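Local atomic coordinates of thymidylate synthase 1 (PDB entry 1BSF), a protein that catalyses the reductive methylation of dUMP to dTMP, with 5,10-methylenetetrahydrofolate as methyl donor and reductant, and so supplies a precursor for DNA synthesis. Residues F49-V54 / Y208-Y213; P55-K60 / K231-R236; H142-W147 / Y162-Y167; Q199-Q204 / K251-F256. One frame throughout, in Å; residues are numbered along the deposited sequence.

Contact 1 (F49-V54 / Y208-Y213); sequences FDNSEV and YELGEY
Phe-49 and Tyr-213 pair at the end of strand 39-49, where the chain leaves the mixed sheet and turns away from strand 209-223. They form an antiparallel hydrogen-bonded pair: Phe-49 N gives its hydrogen to Tyr-213 O at 2.6 Å, and the return bond from Tyr-213 N to Phe-49 O is nearly straight, 175° at the hydrogen. Both donors lie in the plane of the carbonyl they meet. Because the two residues face each other in register, their side chains leave the same face of the sheet and run alongside one another, with Phe-49 CD1 3.8 Å from Tyr-213 CD2. These ring carbons come together although the first torsions differ, Phe-49 CG being anti to its carbonyl carbon (chi1 -55°) and Tyr-213 CG anti to the backbone nitrogen.

Past this pair the fold illustrates how a strand can end without losing its neighbour. An Asx turn follows, in which Asp-50 OD1 accepts from Ser-52 N at 2.9 Å, and Asn-51 takes up a left-handed backbone conformation that swings its amide back across the gap. Asn-51 ND2 then reaches Gly-211 O at 2.9 Å, close to the C=O axis, and that oxygen lies 30° out of the amide plane of Asn-51. The same nitrogen lies 3.3 Å from Leu-210 CB, with the two side chains crossing at about a right angle. On the other side of the strand Glu-212 CG rests 3.5 Å from Phe-49 O, while its carboxylate forms a salt bridge with Arg-48. Helix 188-206 borders the opposite face, where Asn-196 touches both Asn-51 and Tyr-213.

Contact 2 (P55-K60 / K231-R236); sequences PILTTK and KIQMER
Thr-59 meets Gln-233 and Arg-236 where the loop before helix 64-77 passes the C-terminal end of helix 225-235. Two hydrogen bonds link the pieces, one to the hydroxyl of Thr-59 and one to its carbonyl oxygen. Gln-233 NE2 donates to Thr-59 OG1 at 3.2 Å, and the hydroxyl oxygen lies close to the plane of the amide. The glutamine gets there by stretching: CG is anti to the backbone N (chi1 -168°), and the chain stays extended beyond it, crossing the threonine side chain at about a right angle. Arg-236 NE donates to Thr-59 O at 3.3 Å and 164°, a fairly straight but long bond. The oxygen sits at the edge of the guanidinium, in its plane, yet the donor stands 41° out of the carbonyl plane and so misses the lone pairs.

Van der Waals contacts fill in around these bonds. Thr-59 OG1 lies 3.0 Å from Gln-233 CG, and Thr-59 CB packs 3.9 Å from Arg-236 CB. Leu-57 CD1 is 3.6 Å from Gln-233 NE2, and Lys-60 CB lies 3.8 Å from the same nitrogen. The side chain of Lys-60 is about 8 Å from that of Asp-183, a predicted folate-binding residue.

With an alanine in place of Arg-236, Thr-59 O would probably lose this donor, and Thr-59 CA and CB the packing of the CG methylene. Two donors from the helix side, one neutral and one cationic, thus meet two oxygens of a single loop residue, without any acidic partner across the contact.

Contact 3 (H142-W147 / Y162-Y167); sequences HITMLW and YETQWY
Tyr-162 gathers Met-145 and Trp-147 around its ring and forms the apolar centre of an antiparallel strand pair, with Leu-146 CB against Tyr-162 CB at 3.9 Å, at the base of the side chain. Trp-147 turns the edge of its six-membered ring toward the tyrosine face in a T-shaped stack, centroids 6.0 Å apart and planes at 68°. Met-145 lies alongside in a Met-aromatic contact, SD coming obliquely to 4.1 Å from Tyr-162 CD2. Its chain, bent at chi2 (46°) and chi3, carries CE onto Glu-163 CB at 3.3 Å. Further along that face Ile-143 CG1 packs obliquely on Gln-165 CG at 3.4 Å, while on the reverse Thr-144 CG2 meets Thr-164 OG1 at 3.0 Å.

Outward from these side chains come the backbone bonds of strand 143-145, its flanking residues and strand 161-168. Leu-146 N donates to Tyr-162 O at 2.6 Å and Trp-166 N to His-142 O at 3.2 Å. Between them, Thr-144 and Thr-164 make a hydrogen-bonded pair, its bond from Thr-144 N weak. The polar ends look across the dimer: Tyr-162 OH bonds Glu-163 OE1 of the second subunit, Glu-163 OE1 bonds Tyr-162 OH of that subunit in return, and Gln-165 OE1 accepts from its Arg-178, in keeping with the sheet-to-sheet interface of thymidylate synthases. Helices 64-77 and 125-135 cover the threonine face, with Trp-75 and Leu-129, and strand 172-179 flanks strand 161-168.

Contact 4 (Q199-Q204 / K251-F256); sequences QRMIAQ and KDFYDF
Met-201 lies over the ring of Phe-256, its CG 4.2 Å from the ring centroid and only 7° off the normal, a CH-pi contact with the face. The sulfur follows at 5.0 Å from the same centroid, a Met-aromatic contact, and the chain then bends at chi3 (71°) to bring CE down on Phe-256 CD2 at 3.6 Å. That same methyl reaches a second ring, touching Phe-253 CE1 at 3.9 Å, where Ile-202 CD1 arrives obliquely from the next position along the helix.

In the fold this is one flank of the long helix 188-206 covered by the irregular segment 251-256, which puts two phenylalanines three residues apart against it. One helical turn past Met-201, Gln-204 comes to the edge of the Phe-256 ring, with amide and ring planes only 6° apart. Its NE2 lies 3.4 Å from Phe-256 CZ, meeting the ring edge by contact, and also donates to Asn-247 O. A serine in place of Phe-256 would probably take from Met-201 CG and SD the face they lie over, leave CE only Phe-253 of its two rings, and deprive the Gln-204 nitrogen of the ring edge beside it. Helix 64-77 closes in from another direction, Leu-71 and Leu-72 touching Met-201 and Trp-75 touching Phe-253, while Gln-76 NE2 bonds the backbone oxygens of Phe-253 and Phe-256.

In the fold
Contacts 1 and 3 hold different parts of the same mixed sheet, and contact 3 is the larger and more buried, with the dimer interface on one face. Contact 1, partly exposed, relies on backbone bonds plus one asparagine side-chain bond where a strand ends. Contact 4 is also buried but mainly by apolar and ring contacts, and it touches contact 3 through Trp-166 and Ile-202 and contact 1 through Arg-200. Contact 2 is buried yet polar, joining a loop to a helix end about 29 Å from contact 3, centre to centre, on the far side of the chain's centre. Contacts 1 and 2 share one continuous stretch of chain, and Pro-55 packs on both Phe-49 and Tyr-213.

Contact 1 (F49-V54 / Y208-Y213)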
# COMPACT_ATOMS: atom_id res chain seq x y z
N PHE A 49 -11.90 -10.93 -1.24
CA PHE A 49 -12.99 -11.63 -1.92
C PHE A 49 -12.48 -12.67 -2.92
O PHE A 49 -11.60 -12.39 -3.73
CB PHE A 49 -13.89 -10.61 -2.63
CG PHE A 49 -14.41 -9.55 -1.70
CD1 PHE A 49 -13.66 -8.40 -1.46
CD2 PHE A 49 -15.61 -9.74 -1.02
CE1 PHE A 49 -14.10 -7.44 -0.53
CE2 PHE A 49 -16.05 -8.80 -0.10
CZ PHE A 49 -15.29 -7.65 0.14
N ASP A 50 -13.05 -13.88 -2.89
CA ASP A 50 -12.59 -14.94 -3.78
C ASP A 50 -13.12 -14.83 -5.20
O ASP A 50 -12.68 -15.58 -6.09
CB ASP A 50 -12.92 -16.32 -3.19
CG ASP A 50 -14.41 -16.52 -2.94
OD1 ASP A 50 -15.23 -15.96 -3.70
OD2 ASP A 50 -14.74 -17.25 -1.98
N ASN A 51 -14.05 -13.90 -5.41
CA ASN A 51 -14.66 -13.62 -6.71
C ASN A 51 -15.72 -14.61 -7.16
O ASN A 51 -15.89 -14.84 -8.36
CB ASN A 51 -13.59 -13.48 -7.79
CG ASN A 51 -13.34 -12.04 -8.16
OD1 ASN A 51 -14.22 -11.19 -7.98
ND2 ASN A 51 -12.14 -11.75 -8.67
N SER A 52 -16.41 -15.19 -6.20
CA SER A 52 -17.47 -16.13 -6.51
C SER A 52 -18.72 -15.30 -6.69
O SER A 52 -19.75 -15.79 -7.16
CB SER A 52 -17.65 -17.13 -5.36
OG SER A 52 -17.47 -16.51 -4.10
N GLU A 53 -18.61 -14.03 -6.31
CA GLU A 53 -19.71 -13.08 -6.43
C GLU A 53 -19.22 -11.64 -6.46
O GLU A 53 -18.07 -11.34 -6.17
CB GLU A 53 -20.70 -13.28 -5.28
CG GLU A 53 -20.14 -12.96 -3.91
CD GLU A 53 -20.98 -13.58 -2.83
OE1 GLU A 53 -21.53 -14.69 -3.05
OE2 GLU A 53 -21.11 -12.96 -1.75
N VAL A 54 -20.13 -10.74 -6.85
CA VAL A 54 -19.84 -9.31 -6.95
C VAL A 54 -19.82 -8.64 -5.57
O VAL A 54 -20.80 -8.73 -4.82
CB VAL A 54 -20.91 -8.60 -7.85
CG1 VAL A 54 -21.11 -7.15 -7.41
CG2 VAL A 54 -20.48 -8.66 -9.31
N TYR A 208 -7.47 -14.22 -18.60
CA TYR A 208 -6.99 -14.88 -17.39
C TYR A 208 -8.16 -14.95 -16.43
O TYR A 208 -8.91 -13.99 -16.30
CB TYR A 208 -5.89 -14.07 -16.72
CG TYR A 208 -4.52 -14.23 -17.32
CD1 TYR A 208 -3.73 -15.34 -17.04
CD2 TYR A 208 -3.98 -13.23 -18.12
CE1 TYR A 208 -2.44 -15.46 -17.54
CE2 TYR A 208 -2.69 -13.33 -18.62
CZ TYR A 208 -1.92 -14.45 -18.33
OH TYR A 208 -0.63 -14.53 -18.81
N GLU A 209 -8.30 -16.09 -15.75
CA GLU A 209 -9.38 -16.25 -14.78
C GLU A 209 -9.16 -15.23 -13.66
O GLU A 209 -8.05 -14.73 -13.47
CB GLU A 209 -9.34 -17.67 -14.20
CG GLU A 209 -10.25 -18.66 -14.90
CD GLU A 209 -10.59 -19.85 -14.02
OE1 GLU A 209 -9.65 -20.43 -13.44
OE2 GLU A 209 -11.79 -20.20 -13.88
N LEU A 210 -10.22 -14.93 -12.92
CA LEU A 210 -10.10 -13.97 -11.83
C LEU A 210 -9.53 -14.60 -10.58
O LEU A 210 -9.92 -15.70 -10.19
CB LEU A 210 -11.47 -13.36 -11.49
CG LEU A 210 -12.54 -13.55 -12.55
CD1 LEU A 210 -13.92 -13.71 -11.89
CD2 LEU A 210 -12.50 -12.34 -13.48
N GLY A 211 -8.60 -13.90 -9.95
CA GLY A 211 -7.99 -14.39 -8.73
C GLY A 211 -8.66 -13.71 -7.56
O GLY A 211 -9.77 -13.20 -7.70
N GLU A 212 -8.01 -13.70 -6.41
CA GLU A 212 -8.60 -13.07 -5.23
C GLU A 212 -8.67 -11.56 -5.40
O GLU A 212 -7.80 -10.97 -6.04
CB GLU A 212 -7.75 -13.39 -3.98
CG GLU A 212 -8.55 -13.89 -2.77
CD GLU A 212 -7.95 -13.45 -1.44
OE1 GLU A 212 -6.76 -13.77 -1.18
OE2 GLU A 212 -8.66 -12.79 -0.66
N TYR A 213 -9.70 -10.93 -4.85
CA TYR A 213 -9.79 -9.48 -4.93
C TYR A 213 -9.58 -9.01 -3.50
O TYR A 213 -10.32 -9.39 -2.59
CB TYR A 213 -11.15 -9.04 -5.46
CG TYR A 213 -11.35 -7.54 -5.40
CD1 TYR A 213 -10.36 -6.67 -5.86
CD2 TYR A 213 -12.51 -7.00 -4.85
CE1 TYR A 213 -10.52 -5.30 -5.77
CE2 TYR A 213 -12.68 -5.63 -4.75
CZ TYR A 213 -11.68 -4.78 -5.21
OH TYR A 213 -11.86 -3.43 -5.09

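Contact 2 (P55-K60 / K231-R236)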
# COMPACT_ATOMS: atom_id res chain seq x y z
N PRO A 55 -18.72 -7.96 -5.22
CA PRO A 55 -18.70 -7.32 -3.90
C PRO A 55 -19.55 -6.05 -3.93
O PRO A 55 -19.08 -4.99 -4.33
CB PRO A 55 -17.22 -7.01 -3.67
CG PRO A 55 -16.68 -6.83 -5.03
CD PRO A 55 -17.47 -7.72 -5.96
N ILE A 56 -20.79 -6.17 -3.49
CA ILE A 56 -21.69 -5.03 -3.48
C ILE A 56 -22.68 -5.11 -2.33
O ILE A 56 -23.20 -6.18 -2.02
CB ILE A 56 -22.49 -4.96 -4.82
CG1 ILE A 56 -23.50 -3.81 -4.78
CG2 ILE A 56 -23.21 -6.27 -5.05
CD1 ILE A 56 -23.11 -2.64 -5.64
N LEU A 57 -22.94 -3.97 -1.70
CA LEU A 57 -23.88 -3.91 -0.58
C LEU A 57 -25.29 -4.31 -1.06
O LEU A 57 -25.70 -3.97 -2.17
CB LEU A 57 -23.94 -2.49 -0.02
CG LEU A 57 -23.00 -2.03 1.09
CD1 LEU A 57 -23.15 -0.53 1.27
CD2 LEU A 57 -23.32 -2.74 2.40
N THR A 58 -26.01 -5.03 -0.21
CA THR A 58 -27.36 -5.45 -0.54
C THR A 58 -28.31 -4.90 0.52
O THR A 58 -29.52 -5.10 0.45
CB THR A 58 -27.49 -6.99 -0.58
OG1 THR A 58 -27.77 -7.48 0.74
CG2 THR A 58 -26.19 -7.62 -1.09
N THR A 59 -27.74 -4.22 1.51
CA THR A 59 -28.54 -3.60 2.57
C THR A 59 -28.70 -2.13 2.21
O THR A 59 -29.12 -1.31 3.03
CB THR A 59 -27.85 -3.69 3.95
OG1 THR A 59 -26.65 -2.90 3.93
CG2 THR A 59 -27.55 -5.14 4.31
N LYS A 60 -28.35 -1.81 0.97
CA LYS A 60 -28.45 -0.46 0.47
C LYS A 60 -27.99 -0.49 -0.97
O LYS A 60 -27.23 -1.38 -1.36
CB LYS A 60 -27.57 0.49 1.30
CG LYS A 60 -26.56 1.28 0.48
CD LYS A 60 -26.03 2.48 1.27
CE LYS A 60 -24.60 2.86 0.85
NZ LYS A 60 -23.72 3.14 2.03
N LYS A 231 -26.24 1.40 12.23
CA LYS A 231 -26.72 0.31 13.08
C LYS A 231 -27.96 -0.37 12.50
O LYS A 231 -28.16 -1.57 12.69
CB LYS A 231 -27.03 0.84 14.48
CG LYS A 231 -25.93 1.74 15.03
CD LYS A 231 -26.50 2.88 15.85
CE LYS A 231 -25.63 3.18 17.07
NZ LYS A 231 -25.21 1.93 17.78
N ILE A 232 -28.78 0.41 11.80
CA ILE A 232 -30.00 -0.12 11.19
C ILE A 232 -29.60 -0.93 9.97
O ILE A 232 -30.13 -2.01 9.73
CB ILE A 232 -30.94 1.02 10.72
CG1 ILE A 232 -31.81 1.49 11.88
CG2 ILE A 232 -31.81 0.54 9.57
CD1 ILE A 232 -32.40 2.87 11.65
N GLN A 233 -28.66 -0.40 9.20
CA GLN A 233 -28.19 -1.05 7.99
C GLN A 233 -27.69 -2.45 8.32
O GLN A 233 -27.91 -3.39 7.57
CB GLN A 233 -27.07 -0.23 7.36
CG GLN A 233 -26.72 -0.67 5.95
CD GLN A 233 -25.79 0.30 5.29
OE1 GLN A 233 -25.64 1.44 5.74
NE2 GLN A 233 -25.15 -0.13 4.20
N MET A 234 -27.03 -2.56 9.47
CA MET A 234 -26.49 -3.83 9.93
C MET A 234 -27.57 -4.88 10.11
O MET A 234 -27.38 -6.04 9.74
CB MET A 234 -25.79 -3.62 11.26
CG MET A 234 -24.98 -2.36 11.32
SD MET A 234 -23.24 -2.74 11.20
CE MET A 234 -23.03 -3.73 12.66
N GLU A 235 -28.70 -4.46 10.68
CA GLU A 235 -29.82 -5.36 10.93
C GLU A 235 -30.73 -5.55 9.73
O GLU A 235 -31.63 -6.38 9.74
CB GLU A 235 -30.64 -4.86 12.13
CG GLU A 235 -30.08 -5.32 13.47
CD GLU A 235 -29.65 -4.17 14.36
OE1 GLU A 235 -30.55 -3.45 14.85
OE2 GLU A 235 -28.43 -3.98 14.57
N ARG A 236 -30.48 -4.77 8.69
CA ARG A 236 -31.26 -4.86 7.47
C ARG A 236 -31.11 -6.27 6.91
O ARG A 236 -30.23 -7.02 7.33
CB ARG A 236 -30.77 -3.82 6.46
CG ARG A 236 -31.54 -3.79 5.15
CD ARG A 236 -32.54 -2.65 5.15
NE ARG A 236 -31.96 -1.39 4.69
CZ ARG A 236 -32.62 -0.24 4.68
NH1 ARG A 236 -33.88 -0.18 5.11
NH2 ARG A 236 -32.03 0.86 4.23

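Contact 3 (H142-W147 / Y162-Y167)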
# COMPACT_ATOMS: atom_id res chain seq x y z
N HIS A 142 3.90 -5.41 -11.49
CA HIS A 142 2.67 -4.86 -12.03
C HIS A 142 2.06 -3.85 -11.06
O HIS A 142 1.20 -4.20 -10.25
CB HIS A 142 1.66 -5.98 -12.30
CG HIS A 142 2.27 -7.22 -12.88
ND1 HIS A 142 2.77 -7.28 -14.17
CD2 HIS A 142 2.41 -8.47 -12.37
CE1 HIS A 142 3.19 -8.50 -14.42
NE2 HIS A 142 2.99 -9.24 -13.35
N ILE A 143 2.48 -2.59 -11.15
CA ILE A 143 1.95 -1.57 -10.26
C ILE A 143 1.57 -0.23 -10.90
O ILE A 143 2.34 0.35 -11.67
CB ILE A 143 2.95 -1.26 -9.11
CG1 ILE A 143 3.38 -2.56 -8.42
CG2 ILE A 143 2.31 -0.31 -8.10
CD1 ILE A 143 4.34 -2.31 -7.27
N THR A 144 0.36 0.25 -10.60
CA THR A 144 -0.09 1.56 -11.07
C THR A 144 0.01 2.43 -9.82
O THR A 144 -0.27 1.96 -8.70
CB THR A 144 -1.55 1.59 -11.57
OG1 THR A 144 -2.39 2.09 -10.53
CG2 THR A 144 -2.01 0.21 -12.00
N MET A 145 0.41 3.68 -10.02
CA MET A 145 0.63 4.60 -8.92
C MET A 145 0.05 5.98 -9.20
O MET A 145 0.43 6.63 -10.17
CB MET A 145 2.15 4.68 -8.67
CG MET A 145 2.60 5.58 -7.52
SD MET A 145 1.65 5.35 -6.01
CE MET A 145 1.88 3.60 -5.80
N LEU A 146 -0.88 6.43 -8.37
CA LEU A 146 -1.48 7.75 -8.56
C LEU A 146 -0.72 8.78 -7.73
O LEU A 146 -0.51 9.91 -8.17
CB LEU A 146 -2.96 7.75 -8.19
CG LEU A 146 -3.92 7.24 -9.27
CD1 LEU A 146 -5.35 7.45 -8.83
CD2 LEU A 146 -3.65 7.94 -10.58
N TRP A 147 -0.31 8.37 -6.54
CA TRP A 147 0.45 9.23 -5.63
C TRP A 147 1.79 9.67 -6.21
O TRP A 147 2.82 9.03 -5.97
CB TRP A 147 0.70 8.51 -4.30
CG TRP A 147 1.02 9.44 -3.18
CD1 TRP A 147 2.27 9.79 -2.75
CD2 TRP A 147 0.09 10.13 -2.35
NE1 TRP A 147 2.16 10.66 -1.69
CE2 TRP A 147 0.84 10.89 -1.42
CE3 TRP A 147 -1.31 10.19 -2.29
CZ2 TRP A 147 0.24 11.69 -0.44
CZ3 TRP A 147 -1.91 10.99 -1.32
CH2 TRP A 147 -1.13 11.72 -0.41
N TYR A 162 -5.22 5.12 -4.62
CA TYR A 162 -4.09 5.59 -5.41
C TYR A 162 -3.20 4.56 -6.11
O TYR A 162 -2.47 4.90 -7.04
CB TYR A 162 -3.21 6.49 -4.54
CG TYR A 162 -2.61 5.82 -3.31
CD1 TYR A 162 -3.42 5.26 -2.31
CD2 TYR A 162 -1.22 5.75 -3.14
CE1 TYR A 162 -2.85 4.65 -1.16
CE2 TYR A 162 -0.65 5.15 -2.00
CZ TYR A 162 -1.46 4.60 -1.02
OH TYR A 162 -0.87 4.02 0.09
N GLU A 163 -3.22 3.31 -5.64
CA GLU A 163 -2.40 2.28 -6.27
C GLU A 163 -3.07 0.93 -6.37
O GLU A 163 -4.16 0.71 -5.84
CB GLU A 163 -1.05 2.12 -5.53
CG GLU A 163 -1.16 1.94 -4.01
CD GLU A 163 -0.45 0.70 -3.49
OE1 GLU A 163 0.67 0.38 -3.96
OE2 GLU A 163 -1.01 0.05 -2.58
N THR A 164 -2.40 0.03 -7.08
CA THR A 164 -2.87 -1.33 -7.28
C THR A 164 -1.66 -2.22 -7.57
O THR A 164 -0.61 -1.75 -8.05
CB THR A 164 -3.86 -1.43 -8.48
OG1 THR A 164 -3.14 -1.35 -9.71
CG2 THR A 164 -4.89 -0.31 -8.43
N GLN A 165 -1.81 -3.49 -7.24
CA GLN A 165 -0.77 -4.48 -7.49
C GLN A 165 -1.49 -5.73 -7.98
O GLN A 165 -2.35 -6.28 -7.29
CB GLN A 165 0.02 -4.80 -6.21
CG GLN A 165 1.48 -4.47 -6.30
CD GLN A 165 2.35 -5.48 -5.59
OE1 GLN A 165 2.38 -5.53 -4.36
NE2 GLN A 165 3.06 -6.28 -6.36
N TRP A 166 -1.15 -6.13 -9.21
CA TRP A 166 -1.72 -7.32 -9.82
C TRP A 166 -0.72 -8.48 -9.77
O TRP A 166 0.50 -8.27 -9.65
CB TRP A 166 -2.08 -7.04 -11.29
CG TRP A 166 -2.84 -5.77 -11.52
CD1 TRP A 166 -2.37 -4.50 -11.39
CD2 TRP A 166 -4.23 -5.65 -11.88
NE1 TRP A 166 -3.36 -3.60 -11.65
CE2 TRP A 166 -4.52 -4.28 -11.96
CE3 TRP A 166 -5.25 -6.58 -12.15
CZ2 TRP A 166 -5.79 -3.79 -12.30
CZ3 TRP A 166 -6.51 -6.10 -12.49
CH2 TRP A 166 -6.77 -4.72 -12.56
N TYR A 167 -1.26 -9.69 -9.86
CA TYR A 167 -0.47 -10.90 -9.86
C TYR A 167 -1.10 -11.88 -10.85
O TYR A 167 -2.32 -11.96 -10.97
CB TYR A 167 -0.43 -11.53 -8.46
CG TYR A 167 -0.08 -10.59 -7.31
CD1 TYR A 167 1.24 -10.36 -6.94
CD2 TYR A 167 -1.08 -9.94 -6.58
CE1 TYR A 167 1.56 -9.51 -5.87
CE2 TYR A 167 -0.77 -9.10 -5.52
CZ TYR A 167 0.54 -8.88 -5.17
OH TYR A 167 0.83 -8.01 -4.13

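Contact 4 (Q199-Q204 / K251-F256)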
# COMPACT_ATOMS: atom_id res chain seq x y z
N GLN A 199 -11.09 -4.92 -12.41
CA GLN A 199 -10.42 -6.22 -12.39
C GLN A 199 -11.03 -7.19 -13.40
O GLN A 199 -10.31 -7.83 -14.19
CB GLN A 199 -10.50 -6.84 -11.00
CG GLN A 199 -10.21 -8.32 -11.02
CD GLN A 199 -9.96 -8.87 -9.63
OE1 GLN A 199 -10.48 -8.35 -8.64
NE2 GLN A 199 -9.16 -9.93 -9.54
N ARG A 200 -12.35 -7.32 -13.35
CA ARG A 200 -13.07 -8.20 -14.26
C ARG A 200 -12.82 -7.80 -15.70
O ARG A 200 -12.72 -8.65 -16.58
CB ARG A 200 -14.56 -8.13 -13.97
CG ARG A 200 -14.99 -8.96 -12.79
CD ARG A 200 -15.87 -8.15 -11.84
NE ARG A 200 -16.12 -8.84 -10.57
CZ ARG A 200 -16.69 -10.03 -10.45
NH1 ARG A 200 -17.09 -10.68 -11.53
NH2 ARG A 200 -16.87 -10.57 -9.26
N MET A 201 -12.69 -6.50 -15.94
CA MET A 201 -12.44 -5.98 -17.29
C MET A 201 -11.08 -6.37 -17.89
O MET A 201 -11.01 -6.89 -19.01
CB MET A 201 -12.55 -4.46 -17.29
CG MET A 201 -13.96 -3.93 -17.34
SD MET A 201 -13.97 -2.17 -16.96
CE MET A 201 -13.20 -1.47 -18.42
N ILE A 202 -10.00 -6.10 -17.18
CA ILE A 202 -8.70 -6.47 -17.71
C ILE A 202 -8.58 -7.99 -17.74
O ILE A 202 -7.92 -8.56 -18.61
CB ILE A 202 -7.54 -5.88 -16.86
CG1 ILE A 202 -8.06 -4.72 -16.01
CG2 ILE A 202 -6.42 -5.43 -17.78
CD1 ILE A 202 -7.14 -3.51 -15.92
N ALA A 203 -9.24 -8.65 -16.78
CA ALA A 203 -9.22 -10.11 -16.69
C ALA A 203 -9.67 -10.70 -18.02
O ALA A 203 -8.98 -11.51 -18.63
CB ALA A 203 -10.13 -10.58 -15.56
N GLN A 204 -10.85 -10.26 -18.46
CA GLN A 204 -11.43 -10.73 -19.71
C GLN A 204 -10.56 -10.43 -20.94
O GLN A 204 -10.40 -11.30 -21.80
CB GLN A 204 -12.81 -10.11 -19.88
CG GLN A 204 -13.25 -9.94 -21.33
CD GLN A 204 -14.76 -9.81 -21.47
OE1 GLN A 204 -15.47 -10.80 -21.52
NE2 GLN A 204 -15.24 -8.58 -21.55
N LYS A 251 -12.68 -7.28 -26.91
CA LYS A 251 -11.34 -7.84 -26.85
C LYS A 251 -10.27 -6.77 -26.65
O LYS A 251 -9.06 -7.04 -26.70
CB LYS A 251 -11.05 -8.62 -28.14
CG LYS A 251 -12.02 -9.77 -28.42
CD LYS A 251 -11.34 -10.90 -29.18
CE LYS A 251 -12.36 -11.84 -29.80
NZ LYS A 251 -13.20 -11.14 -30.81
N ASP A 252 -10.72 -5.54 -26.41
CA ASP A 252 -9.81 -4.43 -26.18
C ASP A 252 -10.29 -3.57 -25.02
O ASP A 252 -11.47 -3.24 -24.92
CB ASP A 252 -9.69 -3.58 -27.44
CG ASP A 252 -8.58 -2.58 -27.34
OD1 ASP A 252 -7.45 -3.01 -27.03
OD2 ASP A 252 -8.82 -1.38 -27.56
N PHE A 253 -9.36 -3.20 -24.14
CA PHE A 253 -9.67 -2.40 -22.96
C PHE A 253 -10.42 -1.12 -23.30
O PHE A 253 -11.36 -0.73 -22.60
CB PHE A 253 -8.36 -2.07 -22.22
CG PHE A 253 -8.57 -1.37 -20.90
CD1 PHE A 253 -9.10 -2.05 -19.81
CD2 PHE A 253 -8.25 -0.02 -20.74
CE1 PHE A 253 -9.31 -1.40 -18.60
CE2 PHE A 253 -8.45 0.64 -19.52
CZ PHE A 253 -8.98 -0.05 -18.46
N TYR A 254 -10.02 -0.47 -24.38
CA TYR A 254 -10.63 0.78 -24.80
C TYR A 254 -11.84 0.62 -25.70
O TYR A 254 -12.20 1.53 -26.44
CB TYR A 254 -9.58 1.64 -25.49
CG TYR A 254 -8.30 1.73 -24.71
CD1 TYR A 254 -8.12 2.70 -23.72
CD2 TYR A 254 -7.25 0.84 -24.96
CE1 TYR A 254 -6.94 2.79 -23.01
CE2 TYR A 254 -6.05 0.92 -24.25
CZ TYR A 254 -5.90 1.90 -23.27
OH TYR A 254 -4.71 2.01 -22.59
N ASP A 255 -12.48 -0.54 -25.63
CA ASP A 255 -13.67 -0.81 -26.43
C ASP A 255 -14.89 -0.80 -25.52
O ASP A 255 -16.03 -0.62 -25.97
CB ASP A 255 -13.54 -2.17 -27.11
CG ASP A 255 -12.86 -2.09 -28.46
OD1 ASP A 255 -12.52 -0.97 -28.90
OD2 ASP A 255 -12.65 -3.15 -29.08
N PHE A 256 -14.65 -0.99 -24.22
CA PHE A 256 -15.71 -1.00 -23.22
C PHE A 256 -16.44 0.33 -23.14
O PHE A 256 -15.85 1.39 -23.26
CB PHE A 256 -15.12 -1.32 -21.84
CG PHE A 256 -14.73 -2.77 -21.66
CD1 PHE A 256 -15.71 -3.76 -21.58
CD2 PHE A 256 -13.40 -3.14 -21.59
CE1 PHE A 256 -15.35 -5.10 -21.44
CE2 PHE A 256 -13.03 -4.48 -21.45
CZ PHE A 256 -14.01 -5.46 -21.38